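Local structure of fructosyl amine: oxygen oxidoreductase (Aspergillus fumigatus, 3DJE) at residues K82-P85 and L86-P89; T19-A22 and L23-R27. The protein is an FAD-dependent oxidase that deglycates fructosyl amino acids, using molecular oxygen to oxidise the fructosyl amine. One frame throughout, in Å; residues are numbered along the deposited sequence.

In the fold
Contact 2 (19-22 with 23-27) lies within helix 16-27, the first helix of the FAD-binding Rossmann-type unit. Contact 1 (82-85 with 86-89) is the turn that ends helix 64-83, and its centre is about 15 Å from that of contact 2. The two touch directly: a salt bridge of 3.0 Å links Asp84 OD2 to Arg27 NH1, and beside it Phe87 CZ packs 3.7 Å from Leu23 CD2. Contact 2 is the nearer to the cofactor, with the side chain of Thr19 about 7 Å from the bound FAD against about 12 Å for that of Phe87. Neither contact includes a residue of the pocket that holds the fructose-derived ligand.

Contact 1: K82-P85 and L86-P89; sequences KNDP and LFKP
Lys88 reaches back over the turn to the last residues of helix 64-83 and gives its NZ to Lys82 O, 3.0 Å away, from above the carbonyl plane. Lys88 CG, set beside its own backbone N (chi1 -71°), passes 3.2 Å from Asp84 O; bends at chi3 (54°) and chi4 (60°) then bring the ammonium group onto Lys82 O. A positive charge at the carbonyl end of a helix is probably favourable. Asp84, the first residue to leave the helix, organises the rest. Its OD1 takes Leu86 N at 3.0 Å, met from above the carboxylate plane, which makes an Asx turn with Pro85 in the middle. Its carbonyl O accepts twice, from Phe87 N and, on a straighter bond, from Lys88 N (both 2.9 Å): the Phe87 bond closes a beta turn and the Lys88 bond an alpha turn, and with the Asx turn they make an Asx motif. The Asp84 carboxylate stands almost perpendicular to the Phe87 ring and sets OD2 in the plane of that ring, 3.4 Å from CD2 at its edge. The same OD2 carries the salt bridge to Arg27. Pro85 forms the outer side of the bend, and its carbonyl O meets Pro89 CD at 3.2 Å.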
ATOM      1  N   LYS A  82       6.229 -14.865   8.370  1.00 13.36           N
ATOM      2  CA  LYS A  82       6.200 -16.262   8.848  1.00 15.17           C
ATOM      3  C   LYS A  82       7.131 -16.539  10.023  1.00 15.65           C
ATOM      4  O   LYS A  82       6.822 -17.391  10.870  1.00 16.11           O
ATOM      5  CB  LYS A  82       6.555 -17.213   7.703  1.00 16.48           C
ATOM      6  CG  LYS A  82       5.415 -17.408   6.717  1.00 19.30           C
ATOM      7  CD  LYS A  82       5.936 -17.879   5.373  1.00 24.29           C
ATOM      8  CE  LYS A  82       6.370 -19.332   5.406  1.00 28.09           C
ATOM      9  NZ  LYS A  82       6.737 -19.787   4.041  1.00 29.98           N
ATOM     10  N   ASN A  83       8.259 -15.825  10.076  1.00 15.21           N
ATOM     11  CA  ASN A  83       9.361 -16.188  10.970  1.00 15.52           C
ATOM     12  C   ASN A  83       9.824 -15.115  11.950  1.00 14.93           C
ATOM     13  O   ASN A  83      10.534 -15.436  12.914  1.00 15.38           O
ATOM     14  CB  ASN A  83      10.560 -16.686  10.155  1.00 16.10           C
ATOM     15  CG  ASN A  83      10.225 -17.921   9.327  1.00 17.28           C
ATOM     16  OD1 ASN A  83       9.499 -18.802   9.778  1.00 20.74           O
ATOM     17  ND2 ASN A  83      10.767 -17.991   8.116  1.00 20.72           N
ATOM     18  N   ASP A  84       9.450 -13.853  11.719  1.00 13.15           N
ATOM     19  CA  ASP A  84       9.871 -12.771  12.623  1.00 13.28           C
ATOM     20  C   ASP A  84       8.818 -12.658  13.719  1.00 12.79           C
ATOM     21  O   ASP A  84       7.666 -12.344  13.423  1.00 11.98           O
ATOM     22  CB  ASP A  84       9.978 -11.451  11.845  1.00 13.14           C
ATOM     23  CG  ASP A  84      10.503 -10.289  12.691  1.00 13.86           C
ATOM     24  OD1 ASP A  84      10.436 -10.337  13.941  1.00 13.88           O
ATOM     25  OD2 ASP A  84      10.965  -9.307  12.067  1.00 13.89           O
ATOM     26  N   PRO A  85       9.186 -12.922  14.988  1.00 13.13           N
ATOM     27  CA  PRO A  85       8.205 -12.895  16.087  1.00 13.11           C
ATOM     28  C   PRO A  85       7.437 -11.576  16.191  1.00 11.87           C
ATOM     29  O   PRO A  85       6.310 -11.553  16.699  1.00 12.22           O
ATOM     30  CB  PRO A  85       9.061 -13.108  17.342  1.00 13.92           C
ATOM     31  CG  PRO A  85      10.301 -13.727  16.858  1.00 15.62           C
ATOM     32  CD  PRO A  85      10.543 -13.251  15.468  1.00 14.34           C
ATOM     33  N   LEU A  86       8.033 -10.484  15.707  1.00 11.36           N
ATOM     34  CA  LEU A  86       7.376  -9.192  15.780  1.00 11.07           C
ATOM     35  C   LEU A  86       6.194  -9.110  14.816  1.00 10.89           C
ATOM     36  O   LEU A  86       5.213  -8.414  15.096  1.00 11.23           O
ATOM     37  CB  LEU A  86       8.358  -8.059  15.466  1.00 10.36           C
ATOM     38  CG  LEU A  86       7.845  -6.635  15.684  1.00 10.73           C
ATOM     39  CD1 LEU A  86       7.642  -6.357  17.159  1.00 11.52           C
ATOM     40  CD2 LEU A  86       8.867  -5.687  15.083  1.00 12.29           C
ATOM     41  N   PHE A  87       6.285  -9.820  13.682  1.00  9.84           N
ATOM     42  CA  PHE A  87       5.260  -9.696  12.627  1.00  9.99           C
ATOM     43  C   PHE A  87       4.326 -10.891  12.530  1.00 10.75           C
ATOM     44  O   PHE A  87       3.192 -10.751  12.076  1.00 10.76           O
ATOM     45  CB  PHE A  87       5.918  -9.421  11.267  1.00 10.24           C
ATOM     46  CG  PHE A  87       6.578  -8.082  11.210  1.00  9.74           C
ATOM     47  CD1 PHE A  87       5.803  -6.923  11.139  1.00  9.92           C
ATOM     48  CD2 PHE A  87       7.964  -7.958  11.282  1.00 10.36           C
ATOM     49  CE1 PHE A  87       6.400  -5.654  11.120  1.00  9.16           C
ATOM     50  CE2 PHE A  87       8.562  -6.698  11.270  1.00 10.60           C
ATOM     51  CZ  PHE A  87       7.776  -5.540  11.185  1.00 11.06           C
ATOM     52  N   LYS A  88       4.801 -12.056  12.960  1.00 10.69           N
ATOM     53  CA  LYS A  88       3.963 -13.267  12.941  1.00 12.03           C
ATOM     54  C   LYS A  88       2.543 -13.084  13.525  1.00 11.87           C
ATOM     55  O   LYS A  88       1.576 -13.630  12.979  1.00 12.09           O
ATOM     56  CB  LYS A  88       4.663 -14.414  13.670  1.00 12.96           C
ATOM     57  CG  LYS A  88       5.833 -14.968  12.919  1.00 16.39           C
ATOM     58  CD  LYS A  88       6.565 -16.032  13.744  1.00 21.95           C
ATOM     59  CE  LYS A  88       5.610 -17.125  14.220  1.00 22.73           C
ATOM     60  NZ  LYS A  88       4.941 -17.857  13.100  1.00 27.64           N
ATOM     61  N   PRO A  89       2.398 -12.332  14.636  1.00 11.44           N
ATOM     62  CA  PRO A  89       1.061 -12.238  15.244  1.00 11.19           C
ATOM     63  C   PRO A  89      -0.027 -11.664  14.334  1.00 10.57           C
ATOM     64  O   PRO A  89      -1.216 -11.841  14.630  1.00 11.76           O
ATOM     65  CB  PRO A  89       1.276 -11.265  16.413  1.00 11.37           C
ATOM     66  CG  PRO A  89       2.739 -11.427  16.783  1.00 12.22           C
ATOM     67  CD  PRO A  89       3.417 -11.618  15.437  1.00 12.08           C
TER

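Contact 2: T19-A22 and L23-R27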
ATOM      1  N   THR A  19       8.473   3.485   8.731  1.00  8.86           N
ATOM      2  CA  THR A  19       8.523   2.680   9.951  1.00 10.02           C
ATOM      3  C   THR A  19       9.424   1.458   9.754  1.00  9.33           C
ATOM      4  O   THR A  19      10.243   1.134  10.636  1.00  9.01           O
ATOM      5  CB  THR A  19       7.129   2.307  10.457  1.00 10.72           C
ATOM      6  OG1 THR A  19       6.466   3.503  10.866  1.00 12.51           O
ATOM      7  CG2 THR A  19       7.196   1.362  11.663  1.00 11.23           C
ATOM      8  N   SER A  20       9.298   0.795   8.599  1.00  8.90           N
ATOM      9  CA  SER A  20      10.170  -0.356   8.302  1.00  9.04           C
ATOM     10  C   SER A  20      11.648   0.064   8.366  1.00  8.94           C
ATOM     11  O   SER A  20      12.514  -0.634   8.956  1.00  8.91           O
ATOM     12  CB  SER A  20       9.879  -0.928   6.917  1.00  9.75           C
ATOM     13  OG  SER A  20      10.492  -2.203   6.808  1.00 10.05           O
ATOM     14  N   THR A  21      11.934   1.214   7.759  1.00  8.76           N
ATOM     15  CA  THR A  21      13.283   1.753   7.751  1.00  8.90           C
ATOM     16  C   THR A  21      13.770   2.054   9.177  1.00  8.78           C
ATOM     17  O   THR A  21      14.899   1.699   9.540  1.00  9.44           O
ATOM     18  CB  THR A  21      13.383   2.982   6.834  1.00  8.96           C
ATOM     19  OG1 THR A  21      12.988   2.610   5.507  1.00 10.52           O
ATOM     20  CG2 THR A  21      14.826   3.463   6.764  1.00  8.79           C
ATOM     21  N   ALA A  22      12.917   2.691   9.983  1.00  8.29           N
ATOM     22  CA  ALA A  22      13.258   2.999  11.376  1.00  9.02           C
ATOM     23  C   ALA A  22      13.603   1.731  12.157  1.00  9.28           C
ATOM     24  O   ALA A  22      14.617   1.672  12.866  1.00  9.92           O
ATOM     25  CB  ALA A  22      12.118   3.754  12.039  1.00  9.28           C
ATOM     26  N   LEU A  23      12.766   0.708  11.991  1.00  9.09           N
ATOM     27  CA  LEU A  23      12.958  -0.575  12.658  1.00  9.54           C
ATOM     28  C   LEU A  23      14.276  -1.208  12.261  1.00  9.63           C
ATOM     29  O   LEU A  23      15.048  -1.653  13.132  1.00 10.20           O
ATOM     30  CB  LEU A  23      11.792  -1.514  12.334  1.00  9.49           C
ATOM     31  CG  LEU A  23      11.924  -2.916  12.942  1.00 10.06           C
ATOM     32  CD1 LEU A  23      11.931  -2.847  14.479  1.00 14.09           C
ATOM     33  CD2 LEU A  23      10.798  -3.821  12.409  1.00 11.07           C
ATOM     34  N   HIS A  24      14.545  -1.249  10.953  1.00  9.49           N
ATOM     35  CA  HIS A  24      15.765  -1.891  10.477  1.00 10.26           C
ATOM     36  C   HIS A  24      17.025  -1.110  10.805  1.00  9.94           C
ATOM     37  O   HIS A  24      18.050  -1.719  11.117  1.00 10.52           O
ATOM     38  CB  HIS A  24      15.638  -2.296   9.019  1.00 10.97           C
ATOM     39  CG  HIS A  24      14.730  -3.463   8.837  1.00 11.54           C
ATOM     40  ND1 HIS A  24      15.096  -4.742   9.202  1.00 14.31           N
ATOM     41  CD2 HIS A  24      13.455  -3.548   8.387  1.00 10.34           C
ATOM     42  CE1 HIS A  24      14.096  -5.572   8.948  1.00 13.76           C
ATOM     43  NE2 HIS A  24      13.087  -4.870   8.461  1.00 11.97           N
ATOM     44  N   LEU A  25      16.942   0.216  10.831  1.00  9.54           N
ATOM     45  CA  LEU A  25      18.092   1.001  11.297  1.00  9.69           C
ATOM     46  C   LEU A  25      18.397   0.626  12.745  1.00  9.85           C
ATOM     47  O   LEU A  25      19.568   0.395  13.097  1.00 10.65           O
ATOM     48  CB  LEU A  25      17.827   2.506  11.202  1.00  9.67           C
ATOM     49  CG  LEU A  25      17.928   3.106   9.802  1.00  9.01           C
ATOM     50  CD1 LEU A  25      17.325   4.515   9.792  1.00 11.09           C
ATOM     51  CD2 LEU A  25      19.359   3.153   9.246  1.00  9.93           C
ATOM     52  N   ALA A  26      17.354   0.580  13.579  1.00 10.74           N
ATOM     53  CA  ALA A  26      17.505   0.258  14.999  1.00 11.02           C
ATOM     54  C   ALA A  26      18.081  -1.147  15.159  1.00 11.64           C
ATOM     55  O   ALA A  26      19.008  -1.357  15.954  1.00 12.07           O
ATOM     56  CB  ALA A  26      16.170   0.367  15.730  1.00 12.18           C
ATOM     57  N   ARG A  27      17.564  -2.101  14.387  1.00 11.36           N
ATOM     58  CA  ARG A  27      18.093  -3.487  14.470  1.00 12.08           C
ATOM     59  C   ARG A  27      19.547  -3.586  14.054  1.00 12.93           C
ATOM     60  O   ARG A  27      20.282  -4.455  14.545  1.00 13.55           O
ATOM     61  CB  ARG A  27      17.246  -4.458  13.646  1.00 12.22           C
ATOM     62  CG  ARG A  27      15.884  -4.687  14.245  1.00 12.54           C
ATOM     63  CD  ARG A  27      15.120  -5.674  13.372  1.00 13.03           C
ATOM     64  NE  ARG A  27      13.891  -6.114  14.009  1.00 13.46           N
ATOM     65  CZ  ARG A  27      13.044  -6.989  13.463  1.00 14.04           C
ATOM     66  NH1 ARG A  27      13.310  -7.510  12.268  1.00 16.79           N
ATOM     67  NH2 ARG A  27      11.944  -7.346  14.116  1.00 16.10           N
TER
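Thr19 O accepts Leu23 N at 2.9 Å, the first of four successive i to i+4 backbone bonds that tie 19-22 to 23-27. Ser20 O to His24 N, Thr21 O to Leu25 N and Ala22 O to Ala26 N follow, each nearly straight and none longer than 3.0 Å. This is regular alpha-helix in the first beta-alpha-beta unit of the nucleotide-binding fold, where helix 16-27 connects strand 9-12 to strand 33-37. Gly13 and Gly15 in the turn before the helix and Gly18 in its first turn match the GxGxxG pattern of Rossmann-type sites, and Thr16 and Trp17 at the start of the helix bind the cofactor.

Polar side chains come next. The His24 ring turns an edge to the preceding turn of helix: CD2 is 3.1 Å from Ser20 O, and Ser20 OG lies in the ring plane, 3.6 Å from CD2. OG stands anti to the Ser20 backbone N (chi1 -166°), on the side where His24 sits. Both residues find their main polar partners just ahead of helix 373-382 and at its start: Leu370 O and Gly374 N anchor Ser20 OG, while His24 NE2 bonds to Pro371 O. The Pro371 bond helps to set the rotation of the imidazole. Thr21 OG1 is taken up by Trp17 O, one turn earlier in the helix.

Among the apolar groups, Thr21 and Leu25 run side by side, CG2 to CD1 at 4.1 Å; both rest on Ile11 of strand 9-12, and on Ile377 and Val378 respectively. Further round, Leu23 CD2 lies 4.0 Å above the centre of the Arg27 guanidinium plane, covering one face of the group.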